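Local coordinates for protein beta-galactosidase (Streptococcus pneumoniae, PDB 4CUA) that is a carbohydrate-binding module of a streptococcal enzyme that hydrolyses terminal beta-galactose residues, and probably binds sugars, at residues 71-85 and 142-156. Sequence-based numbering, arbitrary orientation.
With EDO (1,2-ethanediol), chain I.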
ATOM      1  N   LEU A  71      13.494   0.592  11.765  1.00 14.96           N
ATOM      2  CA  LEU A  71      12.085   0.547  12.012  1.00 15.13           C
ATOM      3  C   LEU A  71      11.604   1.657  12.951  1.00 14.99           C
ATOM      4  O   LEU A  71      12.258   1.932  13.954  1.00 17.16           O
ATOM      5  CB  LEU A  71      11.698  -0.837  12.564  1.00 17.40           C
ATOM      6  CG  LEU A  71      10.209  -1.023  12.862  1.00 21.78           C
ATOM      7  CD1 LEU A  71       9.358  -1.215  11.613  1.00 24.26           C
ATOM      8  CD2 LEU A  71      10.021  -2.238  13.753  1.00 23.08           C
ATOM      9  N   SER A  72      10.457   2.229  12.678  1.00 13.82           N
ATOM     10  CA  SER A  72       9.864   3.276  13.516  1.00 15.59           C
ATOM     11  C   SER A  72       8.390   3.239  13.464  1.00 15.79           C
ATOM     12  O   SER A  72       7.799   2.988  12.407  1.00 15.00           O
ATOM     13  CB  SER A  72      10.332   4.621  13.013  1.00 17.02           C
ATOM     14  OG  SER A  72       9.901   5.657  13.883  1.00 19.95           O
ATOM     15  N   LYS A  73       7.752   3.482  14.576  1.00 15.04           N
ATOM     16  CA  LYS A  73       6.387   3.870  14.530  1.00 14.54           C
ATOM     17  C   LYS A  73       6.276   5.277  14.014  1.00 16.74           C
ATOM     18  O   LYS A  73       7.178   6.094  14.205  1.00 17.57           O
ATOM     19  CB  LYS A  73       5.683   3.822  15.911  1.00 17.19           C
ATOM     20  CG  LYS A  73       5.525   2.454  16.470  1.00 19.97           C
ATOM     21  CD  LYS A  73       4.633   2.530  17.716  1.00 22.91           C
ATOM     22  CE  LYS A  73       4.464   1.154  18.291  1.00 27.60           C
ATOM     23  NZ  LYS A  73       3.604   1.126  19.523  1.00 29.44           N
ATOM     24  N   ARG A  74       5.176   5.553  13.373  1.00 14.20           N
ATOM     25  CA  ARG A  74       4.814   6.909  12.980  1.00 14.49           C
ATOM     26  C   ARG A  74       3.392   7.213  13.317  1.00 15.30           C
ATOM     27  O   ARG A  74       2.532   6.321  13.367  1.00 13.28           O
ATOM     28  CB  ARG A  74       4.962   7.063  11.441  1.00 16.00           C
ATOM     29  CG  ARG A  74       6.348   6.836  10.926  1.00 19.15           C
ATOM     30  CD  ARG A  74       7.039   8.103  10.519  1.00 17.31           C
ATOM     31  NE  ARG A  74       8.362   7.905  10.016  1.00 14.91           N
ATOM     32  CZ  ARG A  74       9.291   8.863  10.214  1.00 13.58           C
ATOM     33  NH1 ARG A  74       8.912   9.947  10.890  1.00 14.86           N
ATOM     34  NH2 ARG A  74      10.502   8.716   9.792  1.00 13.71           N
ATOM     35  N   SER A  75       3.113   8.503  13.501  0.54 14.36           N
ATOM     36  CA  SER A  75       1.764   9.011  13.682  0.54 15.60           C
ATOM     37  C   SER A  75       1.109   9.332  12.329  0.54 16.12           C
ATOM     38  O   SER A  75       1.517  10.239  11.614  0.54 18.92           O
ATOM     39  CB  SER A  75       1.780  10.292  14.527  0.54 17.33           C
ATOM     40  OG  SER A  75       0.461  10.790  14.601  0.54 18.81           O
ATOM     41  N   VAL A  76       0.109   8.544  11.952  1.00 14.85           N
ATOM     42  CA  VAL A  76      -0.462   8.564  10.624  1.00 14.26           C
ATOM     43  C   VAL A  76      -1.923   8.908  10.619  1.00 13.45           C
ATOM     44  O   VAL A  76      -2.762   8.267  11.292  1.00 13.27           O
ATOM     45  CB  VAL A  76      -0.285   7.171   9.919  1.00 13.55           C
ATOM     46  CG1 VAL A  76      -0.876   7.227   8.520  1.00 14.56           C
ATOM     47  CG2 VAL A  76       1.161   6.733   9.959  1.00 15.10           C
ATOM     48  N   ASP A  77      -2.310   9.848   9.785  1.00 13.29           N
ATOM     49  CA  ASP A  77      -3.679  10.234   9.635  1.00 13.42           C
ATOM     50  C   ASP A  77      -4.195  10.406   8.194  1.00 12.37           C
ATOM     51  O   ASP A  77      -5.249  10.927   7.921  1.00 13.05           O
ATOM     52  CB  ASP A  77      -3.999  11.497  10.513  1.00 14.33           C
ATOM     53  CG  ASP A  77      -3.480  12.787   9.909  1.00 18.89           C
ATOM     54  OD1 ASP A  77      -2.775  12.750   8.869  1.00 16.36           O
ATOM     55  OD2 ASP A  77      -3.747  13.875  10.503  1.00 20.04           O
ATOM     56  N   ASN A  78      -3.413   9.877   7.231  1.00 12.57           N
ATOM     57  CA  ASN A  78      -3.661  10.101   5.842  1.00 12.38           C
ATOM     58  C   ASN A  78      -2.984   8.981   5.027  1.00  9.97           C
ATOM     59  O   ASN A  78      -2.062   8.357   5.473  1.00 10.50           O
ATOM     60  CB  ASN A  78      -3.087  11.490   5.382  1.00 10.76           C
ATOM     61  CG  ASN A  78      -1.618  11.570   5.491  1.00 13.55           C
ATOM     62  OD1 ASN A  78      -0.882  11.285   4.513  1.00 12.81           O
ATOM     63  ND2 ASN A  78      -1.110  11.901   6.660  1.00 12.35           N
ATOM     64  N   LEU A  79      -3.511   8.868   3.817  1.00 10.95           N
ATOM     65  CA  LEU A  79      -2.971   8.018   2.765  1.00 10.55           C
ATOM     66  C   LEU A  79      -3.441   8.535   1.472  1.00  9.89           C
ATOM     67  O   LEU A  79      -4.577   8.877   1.313  1.00 11.18           O
ATOM     68  CB  LEU A  79      -3.524   6.615   2.958  1.00 10.19           C
ATOM     69  CG  LEU A  79      -3.146   5.569   1.876  1.00 10.74           C
ATOM     70  CD1 LEU A  79      -1.651   5.289   1.789  1.00 11.77           C
ATOM     71  CD2 LEU A  79      -3.990   4.281   2.023  1.00 11.45           C
ATOM     72  N   SER A  80      -2.545   8.586   0.479  0.54 10.01           N
ATOM     73  CA  SER A  80      -2.945   8.923  -0.880  0.54 10.02           C
ATOM     74  C   SER A  80      -2.521   7.785  -1.800  0.54  9.40           C
ATOM     75  O   SER A  80      -1.444   7.256  -1.662  0.54  9.00           O
ATOM     76  CB  SER A  80      -2.276  10.212  -1.359  0.54 10.89           C
ATOM     77  OG  SER A  80      -2.555  11.294  -0.505  0.54 13.94           O
ATOM     78  N   VAL A  81      -3.403   7.453  -2.745  1.00  9.44           N
ATOM     79  CA  VAL A  81      -3.174   6.319  -3.654  1.00  9.21           C
ATOM     80  C   VAL A  81      -3.516   6.710  -5.059  1.00  8.35           C
ATOM     81  O   VAL A  81      -4.642   7.080  -5.381  1.00  8.47           O
ATOM     82  CB  VAL A  81      -4.037   5.119  -3.284  1.00  9.15           C
ATOM     83  CG1 VAL A  81      -3.719   3.906  -4.177  1.00  9.58           C
ATOM     84  CG2 VAL A  81      -3.899   4.757  -1.843  1.00  9.13           C
ATOM     85  N   GLY A  82      -2.532   6.571  -5.927  1.00  8.26           N
ATOM     86  CA  GLY A  82      -2.710   6.805  -7.348  1.00  8.09           C
ATOM     87  C   GLY A  82      -3.084   5.512  -8.044  1.00  8.66           C
ATOM     88  O   GLY A  82      -2.219   4.721  -8.370  1.00  8.91           O
ATOM     89  N   PHE A  83      -4.356   5.303  -8.256  1.00  8.67           N
ATOM     90  CA  PHE A  83      -4.794   4.136  -9.001  1.00  9.20           C
ATOM     91  C   PHE A  83      -4.502   4.281 -10.476  1.00  8.69           C
ATOM     92  O   PHE A  83      -4.691   5.358 -11.078  1.00 10.38           O
ATOM     93  CB  PHE A  83      -6.295   3.877  -8.738  1.00  9.21           C
ATOM     94  CG  PHE A  83      -6.592   3.496  -7.322  1.00 10.66           C
ATOM     95  CD1 PHE A  83      -6.199   2.260  -6.827  1.00 10.03           C
ATOM     96  CD2 PHE A  83      -7.210   4.386  -6.437  1.00 10.73           C
ATOM     97  CE1 PHE A  83      -6.453   1.921  -5.499  1.00 11.18           C
ATOM     98  CE2 PHE A  83      -7.436   4.052  -5.120  1.00 11.32           C
ATOM     99  CZ  PHE A  83      -7.061   2.818  -4.645  1.00 11.50           C
ATOM    100  N   HIS A  84      -4.164   3.171 -11.125  1.00  8.99           N
ATOM    101  CA  HIS A  84      -3.942   3.093 -12.538  1.00  9.31           C
ATOM    102  C   HIS A  84      -4.957   2.164 -13.177  1.00 10.49           C
ATOM    103  O   HIS A  84      -5.423   1.270 -12.542  1.00 10.37           O
ATOM    104  CB  HIS A  84      -2.471   2.682 -12.818  1.00  9.87           C
ATOM    105  CG  HIS A  84      -2.260   1.975 -14.125  1.00 10.79           C
ATOM    106  ND1 HIS A  84      -2.529   0.647 -14.274  1.00 11.24           N
ATOM    107  CD2 HIS A  84      -1.875   2.423 -15.340  1.00 11.26           C
ATOM    108  CE1 HIS A  84      -2.284   0.274 -15.519  1.00 11.44           C
ATOM    109  NE2 HIS A  84      -1.881   1.334 -16.195  1.00 11.85           N
ATOM    110  N   GLU A  85      -5.277   2.408 -14.427  0.53 11.63           N
ATOM    111  CA  GLU A  85      -6.187   1.500 -15.130  0.53 12.58           C
ATOM    112  C   GLU A  85      -5.795   1.347 -16.573  0.53 12.73           C
ATOM    113  O   GLU A  85      -5.373   2.284 -17.248  0.53 13.63           O
ATOM    114  CB  GLU A  85      -7.642   1.980 -15.053  0.53 13.91           C
ATOM    115  CG  GLU A  85      -7.952   3.228 -15.848  0.53 15.20           C
ATOM    116  CD  GLU A  85      -9.427   3.598 -15.806  0.53 16.66           C
ATOM    117  OE1 GLU A  85     -10.232   2.837 -15.265  0.53 19.32           O
ATOM    118  OE2 GLU A  85      -9.780   4.686 -16.298  0.53 19.39           O
ATOM    119  N   ALA A 142      -9.170   6.163 -11.191  1.00 13.32           N
ATOM    120  CA  ALA A 142      -7.875   6.003 -11.751  1.00 13.12           C
ATOM    121  C   ALA A 142      -7.454   7.314 -12.350  1.00 12.67           C
ATOM    122  O   ALA A 142      -8.275   8.138 -12.742  1.00 13.04           O
ATOM    123  CB  ALA A 142      -7.863   4.926 -12.815  1.00 13.59           C
ATOM    124  N   GLY A 143      -6.143   7.511 -12.439  1.00 11.48           N
ATOM    125  CA  GLY A 143      -5.576   8.670 -13.126  1.00 10.79           C
ATOM    126  C   GLY A 143      -5.285   9.882 -12.253  1.00 10.02           C
ATOM    127  O   GLY A 143      -4.987  10.939 -12.770  1.00 10.52           O
ATOM    128  N   GLU A 144      -5.350   9.720 -10.944  1.00 10.41           N
ATOM    129  CA  GLU A 144      -5.042  10.780 -10.022  1.00 10.59           C
ATOM    130  C   GLU A 144      -4.736  10.189  -8.676  1.00 10.81           C
ATOM    131  O   GLU A 144      -5.082   9.016  -8.425  1.00 10.52           O
ATOM    132  CB  GLU A 144      -6.216  11.790  -9.902  1.00 11.76           C
ATOM    133  CG  GLU A 144      -7.438  11.217  -9.241  1.00 14.50           C
ATOM    134  CD  GLU A 144      -8.680  12.115  -9.327  1.00 18.13           C
ATOM    135  OE1 GLU A 144      -9.250  12.204 -10.389  1.00 17.11           O
ATOM    136  OE2 GLU A 144      -9.098  12.619  -8.268  1.00 23.81           O
HETATM  137  N   MSE A 145      -4.140  10.987  -7.787  1.00  9.85           N
HETATM  138  CA  MSE A 145      -3.913  10.596  -6.386  1.00 10.51           C
HETATM  139  C   MSE A 145      -5.207  10.722  -5.650  1.00 11.69           C
HETATM  140  O   MSE A 145      -5.827  11.811  -5.616  1.00 12.18           O
HETATM  141  CB  MSE A 145      -2.865  11.500  -5.789  1.00 10.79           C
HETATM  142  CG  MSE A 145      -1.484  11.461  -6.431  1.00 11.29           C
HETATM  143 SE   MSE A 145      -0.647   9.679  -6.537  1.00 20.40          SE
HETATM  144  CE  MSE A 145      -0.303   9.413  -4.648  1.00 14.47           C
ATOM    145  N   ASN A 146      -5.687   9.620  -5.094  1.00 10.50           N
ATOM    146  CA  ASN A 146      -6.961   9.571  -4.338  1.00 11.65           C
ATOM    147  C   ASN A 146      -6.603   9.729  -2.883  1.00 11.07           C
ATOM    148  O   ASN A 146      -5.818   8.975  -2.343  1.00 11.14           O
ATOM    149  CB  ASN A 146      -7.648   8.198  -4.530  1.00 11.66           C
ATOM    150  CG  ASN A 146      -8.276   8.028  -5.896  1.00 12.98           C
ATOM    151  OD1 ASN A 146      -9.475   7.802  -5.997  1.00 15.45           O
ATOM    152  ND2 ASN A 146      -7.491   8.133  -6.990  1.00 13.29           N
ATOM    153  N   HIS A 147      -7.184  10.729  -2.216  1.00 11.62           N
ATOM    154  CA  HIS A 147      -6.766  11.081  -0.866  1.00 12.19           C
ATOM    155  C   HIS A 147      -7.735  10.581   0.197  1.00 12.19           C
ATOM    156  O   HIS A 147      -8.929  10.729   0.040  1.00 14.75           O
ATOM    157  CB  HIS A 147      -6.686  12.617  -0.776  1.00 13.14           C
ATOM    158  CG  HIS A 147      -5.755  13.204  -1.750  1.00 14.06           C
ATOM    159  ND1 HIS A 147      -4.409  13.039  -1.654  1.00 19.28           N
ATOM    160  CD2 HIS A 147      -5.973  13.897  -2.875  1.00 17.42           C
ATOM    161  CE1 HIS A 147      -3.813  13.638  -2.672  1.00 18.68           C
ATOM    162  NE2 HIS A 147      -4.738  14.190  -3.410  1.00 16.91           N
ATOM    163  N   PHE A 148      -7.168   9.981   1.215  1.00 12.34           N
ATOM    164  CA  PHE A 148      -7.848   9.444   2.387  1.00 13.57           C
ATOM    165  C   PHE A 148      -7.304  10.083   3.650  1.00 13.46           C
ATOM    166  O   PHE A 148      -6.130  10.404   3.749  1.00 14.00           O
ATOM    167  CB  PHE A 148      -7.597   7.916   2.499  1.00 12.60           C
ATOM    168  CG  PHE A 148      -7.987   7.142   1.287  1.00 13.23           C
ATOM    169  CD1 PHE A 148      -9.274   6.710   1.060  1.00 12.80           C
ATOM    170  CD2 PHE A 148      -7.019   6.828   0.330  1.00 13.59           C
ATOM    171  CE1 PHE A 148      -9.613   5.982  -0.076  1.00 13.93           C
ATOM    172  CE2 PHE A 148      -7.363   6.093  -0.795  1.00 14.07           C
ATOM    173  CZ  PHE A 148      -8.651   5.653  -1.004  1.00 14.35           C
ATOM    174  N   SER A 149      -8.212  10.347   4.613  1.00 16.53           N
ATOM    175  CA  SER A 149      -7.811  10.834   5.916  1.00 15.64           C
ATOM    176  C   SER A 149      -8.668  10.118   6.967  1.00 12.38           C
ATOM    177  O   SER A 149      -9.757   9.638   6.650  1.00 15.05           O
ATOM    178  CB  SER A 149      -7.914  12.356   6.016  1.00 17.89           C
ATOM    179  OG  SER A 149      -9.235  12.812   5.893  1.00 19.92           O
ATOM    180  N   PHE A 150      -8.095  10.003   8.132  1.00 12.00           N
ATOM    181  CA  PHE A 150      -8.667   9.208   9.209  1.00 12.63           C
ATOM    182  C   PHE A 150      -8.059   9.638  10.522  1.00 13.01           C
ATOM    183  O   PHE A 150      -7.105  10.432  10.626  1.00 12.39           O
ATOM    184  CB  PHE A 150      -8.484   7.686   8.930  1.00 13.88           C
ATOM    185  CG  PHE A 150      -7.122   7.316   8.453  1.00 11.69           C
ATOM    186  CD1 PHE A 150      -6.101   7.140   9.328  1.00 12.18           C
ATOM    187  CD2 PHE A 150      -6.882   7.160   7.067  1.00 13.17           C
ATOM    188  CE1 PHE A 150      -4.803   6.820   8.900  1.00 12.37           C
ATOM    189  CE2 PHE A 150      -5.596   6.866   6.635  1.00 11.62           C
ATOM    190  CZ  PHE A 150      -4.574   6.713   7.530  1.00 11.90           C
ATOM    191  N   ASP A 151      -8.663   9.158  11.619  1.00 14.27           N
ATOM    192  CA  ASP A 151      -8.127   9.495  12.910  1.00 14.80           C
ATOM    193  C   ASP A 151      -6.660   9.083  13.054  1.00 14.41           C
ATOM    194  O   ASP A 151      -6.268   7.981  12.700  1.00 12.79           O
ATOM    195  CB  ASP A 151      -8.946   8.819  14.014  1.00 15.94           C
ATOM    196  CG  ASP A 151     -10.371   9.333  14.120  1.00 18.10           C
ATOM    197  OD1 ASP A 151     -10.683  10.524  13.792  1.00 18.69           O
ATOM    198  OD2 ASP A 151     -11.232   8.499  14.503  1.00 16.53           O
ATOM    199  N   LYS A 152      -5.824   9.936  13.600  1.00 14.47           N
ATOM    200  CA  LYS A 152      -4.476   9.646  13.829  1.00 15.91           C
ATOM    201  C   LYS A 152      -4.223   8.379  14.660  1.00 17.25           C
ATOM    202  O   LYS A 152      -4.909   8.178  15.698  1.00 17.53           O
ATOM    203  CB  LYS A 152      -3.885  10.864  14.505  1.00 19.90           C
ATOM    204  CG  LYS A 152      -2.467  10.807  14.892  1.00 25.19           C
ATOM    205  CD  LYS A 152      -2.168  12.212  15.482  1.00 25.03           C
ATOM    206  CE  LYS A 152      -3.126  12.639  16.624  1.00 27.64           C
ATOM    207  NZ  LYS A 152      -2.926  14.031  17.204  1.00 26.28           N
ATOM    208  N   VAL A 153      -3.323   7.519  14.194  1.00 16.35           N
ATOM    209  CA  VAL A 153      -2.829   6.327  14.884  1.00 15.43           C
ATOM    210  C   VAL A 153      -1.305   6.307  14.900  1.00 16.64           C
ATOM    211  O   VAL A 153      -0.640   6.784  13.950  1.00 17.18           O
ATOM    212  CB  VAL A 153      -3.358   5.016  14.230  1.00 16.05           C
ATOM    213  CG1 VAL A 153      -4.832   4.880  14.387  1.00 17.23           C
ATOM    214  CG2 VAL A 153      -3.017   4.921  12.757  1.00 17.22           C
ATOM    215  N   GLU A 154      -0.733   5.749  15.947  0.54 15.79           N
ATOM    216  CA  GLU A 154       0.691   5.518  16.054  0.54 17.09           C
ATOM    217  C   GLU A 154       0.977   4.046  15.749  0.54 15.89           C
ATOM    218  O   GLU A 154       0.590   3.124  16.478  0.54 16.78           O
ATOM    219  CB  GLU A 154       1.181   5.864  17.449  0.54 19.12           C
ATOM    220  CG  GLU A 154       2.680   5.898  17.580  0.54 22.64           C
ATOM    221  CD  GLU A 154       3.141   6.451  18.916  0.54 26.36           C
ATOM    222  OE1 GLU A 154       2.268   6.894  19.714  0.54 30.73           O
ATOM    223  OE2 GLU A 154       4.366   6.443  19.161  0.54 30.15           O
ATOM    224  N   THR A 155       1.648   3.813  14.636  1.00 14.31           N
ATOM    225  CA  THR A 155       1.708   2.451  14.096  1.00 13.64           C
ATOM    226  C   THR A 155       3.010   2.242  13.325  1.00 13.67           C
ATOM    227  O   THR A 155       3.589   3.192  12.755  1.00 12.84           O
ATOM    228  CB  THR A 155       0.495   2.170  13.208  1.00 13.16           C
ATOM    229  OG1 THR A 155       0.514   0.778  12.834  1.00 12.30           O
ATOM    230  CG2 THR A 155       0.526   3.017  11.985  1.00 13.07           C
ATOM    231  N   TYR A 156       3.439   0.973  13.275  1.00 12.20           N
ATOM    232  CA  TYR A 156       4.560   0.565  12.407  1.00 12.14           C
ATOM    233  C   TYR A 156       4.152   0.476  10.932  1.00 11.39           C
ATOM    234  O   TYR A 156       5.043   0.528  10.074  1.00 11.16           O
ATOM    235  CB  TYR A 156       5.113  -0.786  12.824  1.00 12.60           C
ATOM    236  CG  TYR A 156       5.875  -0.740  14.101  1.00 14.45           C
ATOM    237  CD1 TYR A 156       7.117  -0.144  14.155  1.00 15.96           C
ATOM    238  CD2 TYR A 156       5.440  -1.433  15.237  1.00 16.25           C
ATOM    239  CE1 TYR A 156       7.879  -0.135  15.319  1.00 18.44           C
ATOM    240  CE2 TYR A 156       6.213  -1.424  16.382  1.00 19.15           C
ATOM    241  CZ  TYR A 156       7.402  -0.753  16.421  1.00 19.00           C
ATOM    242  OH  TYR A 156       8.163  -0.804  17.603  1.00 22.44           O
TER
HETATM  243  C1  EDO I2650       5.564  10.886  13.981  1.00 31.13           C
HETATM  244  O1  EDO I2650       5.442   9.628  14.614  1.00 38.58           O
HETATM  245  C2  EDO I2650       6.783  10.975  13.131  1.00 32.57           C
HETATM  246  O2  EDO I2650       6.320  11.172  11.802  1.00 26.57           O
HETATM  247  O   HOH W   1       1.243   2.300  19.223  1.00 35.87           O
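Arg74 and Thr155, Val76 and Val153, Leu79 and Phe148, and Val81 and Asn146 form the hydrogen-bonded pairs that join strands 74-83 and 145-155 antiparallel. Between Val76 and Asn78 the register slips by two residues, a beta bulge; there the N-H of Phe150 reaches Asp77 O (3.0 Å) from above the carbonyl plane. Gly143 N also bonds to Phe83 O.

Apolar packing gathers on the face bearing Val76, Leu79 and Val81. Phe150, its CG between backbone N and carbonyl carbon (chi1 45°), lays one ring face over the Asp77-Asn78 peptide, while its CZ meets Val76 CG1 at 3.9 Å. Val81 CG2 meets the edge of the Phe148 ring at CE2 (3.9 Å), a compact branched methyl against a flat rim in a buried layer that Ile97 also touches. The pairing belongs to the antiparallel beta-sandwich of a galactose-binding-domain-like module, where strand 172-177 bonds to the C-terminal part of 70-83 and strand 58-67 to its start.

Mostly polar side chains lie on the opposite face: in one of two Ser80 conformers, His147 ND1 donates to Ser80 OG (2.8 Å), the short hydroxyl sitting at the ring's edge, 16° out of its plane.

Lys73 runs extended across Tyr156, its CG 3.6 Å from the ring centroid in a CH-pi contact, and Leu71 CD2 touches CE1 of that ring (3.4 Å). Lys73 NZ reaches Glu154 O through a water.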